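Local coordinates for 3-oxoacyl-[acyl-carrier-protein] synthase 3 (Micrococcus luteus NCTC 2665, PDB 4EWP), which probably catalyses the first condensation of fatty acid synthesis, joining an acyl-CoA primer to two carbons from malonyl-ACP, at the interface of chains A and B. Sequence-based numbering; all coordinates share one arbitrary frame. Chains: chain A/B, 3-oxoacyl-[acyl-carrier-protein] synthase 3.

The interface of chains A and B. Residues chain A 216, 220-222, 225-226; chain B 216, 220, 222, 225-226.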
# COMPACT_ATOMS: atom_id res chain seq x y z
N ALA A 216 -16.35 -24.68 -10.26
CA ALA A 216 -16.52 -25.12 -11.64
C ALA A 216 -15.42 -26.11 -11.99
O ALA A 216 -15.69 -27.20 -12.51
CB ALA A 216 -16.48 -23.93 -12.58
N GLY A 220 -16.69 -29.92 -12.42
CA GLY A 220 -16.96 -30.02 -13.85
C GLY A 220 -18.24 -29.31 -14.27
O GLY A 220 -18.53 -29.22 -15.47
N ASP A 221 -19.00 -28.80 -13.30
CA ASP A 221 -20.21 -28.02 -13.59
C ASP A 221 -19.89 -26.53 -13.69
O ASP A 221 -19.68 -25.86 -12.68
CB ASP A 221 -21.26 -28.24 -12.50
CG ASP A 221 -22.40 -27.23 -12.58
OD1 ASP A 221 -22.63 -26.67 -13.68
OD2 ASP A 221 -23.06 -27.00 -11.55
N ALA A 222 -19.88 -26.01 -14.91
CA ALA A 222 -19.53 -24.61 -15.10
C ALA A 222 -20.73 -23.72 -15.36
O ALA A 222 -20.59 -22.65 -15.95
CB ALA A 222 -18.50 -24.45 -16.22
N ILE A 225 -21.29 -19.74 -14.26
CA ILE A 225 -20.33 -18.97 -15.04
C ILE A 225 -20.84 -18.79 -16.47
O ILE A 225 -20.98 -17.66 -16.94
CB ILE A 225 -18.94 -19.64 -15.08
CG1 ILE A 225 -18.26 -19.54 -13.71
CG2 ILE A 225 -18.06 -19.01 -16.16
CD1 ILE A 225 -16.93 -20.25 -13.62
N THR A 226 -21.11 -19.90 -17.14
CA THR A 226 -21.64 -19.85 -18.50
C THR A 226 -23.00 -19.16 -18.52
O THR A 226 -23.36 -18.51 -19.50
CB THR A 226 -21.76 -21.24 -19.13
OG1 THR A 226 -22.45 -22.12 -18.23
CG2 THR A 226 -20.39 -21.80 -19.43
N ALA B 216 -15.22 -17.76 -20.94
CA ALA B 216 -16.19 -18.82 -20.71
C ALA B 216 -17.60 -18.26 -20.57
O ALA B 216 -18.56 -18.81 -21.11
CB ALA B 216 -15.80 -19.63 -19.46
N GLY B 220 -19.81 -19.41 -23.62
CA GLY B 220 -20.47 -20.60 -23.12
C GLY B 220 -19.53 -21.79 -23.19
O GLY B 220 -19.85 -22.88 -22.69
N ALA B 222 -16.81 -23.48 -21.65
CA ALA B 222 -16.18 -23.41 -20.34
C ALA B 222 -14.99 -24.36 -20.20
O ALA B 222 -14.49 -24.58 -19.10
CB ALA B 222 -17.19 -23.69 -19.25
N ILE B 225 -11.58 -24.20 -17.97
CA ILE B 225 -11.92 -24.11 -16.56
C ILE B 225 -12.22 -25.50 -15.99
O ILE B 225 -11.57 -25.93 -15.05
CB ILE B 225 -13.08 -23.14 -16.28
CG1 ILE B 225 -12.68 -21.73 -16.74
CG2 ILE B 225 -13.41 -23.13 -14.79
CD1 ILE B 225 -13.68 -20.66 -16.39
N THR B 226 -13.20 -26.20 -16.56
CA THR B 226 -13.35 -27.63 -16.29
C THR B 226 -12.20 -28.31 -17.03
O THR B 226 -11.84 -27.90 -18.13
CB THR B 226 -14.70 -28.21 -16.80
OG1 THR B 226 -14.77 -28.11 -18.23
CG2 THR B 226 -15.88 -27.48 -16.17
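A:Ala222 and B:Ala222 meet tip to tip near the two-fold axis, their CB methyls 3.4 Å apart, tighter than usual van der Waals contact. On either side of this pair a threonine methyl reaches across to the other chain. CG2 of A:Thr226 packs beside the methyl of B:Ala222, 3.7 Å from its CB, and also faces the backbone of B:Gly220, lying 3.5 Å from its carbonyl O. Its twin, B:Thr226, presses CG2 over the backbone of A:Gly220, 3.6 Å from CA, where no side chain intervenes. In A:Thr226, CG2 lies anti to the carbonyl carbon while OG1 sits between the backbone N and that carbon (chi1 50°). This rotation turns the methyl towards chain B and the hydroxyl back to its own chain, where OG1 donates a 3.0 Å hydrogen bond to A:Ala222 O from above the carbonyl plane, 43° out of it. A serine here would keep a hydroxyl but would probably leave a gap against B:Ala222 and B:Gly220 where the methyl had packed. Farther out, B:Ile225 directs its CG2 branch, anti to the backbone N, at CB of A:Ala216 near the end of helix 206-219, 3.9 Å away; A:Ile225 and B:Ala216 repeat the contact. The centre of the contact lies about 34 Å from the nucleophile A:Cys123. No polar bond crosses this small, apolar patch, which joins the tips of the two projecting helix-loop segments and forms a peripheral part of the homodimer interface.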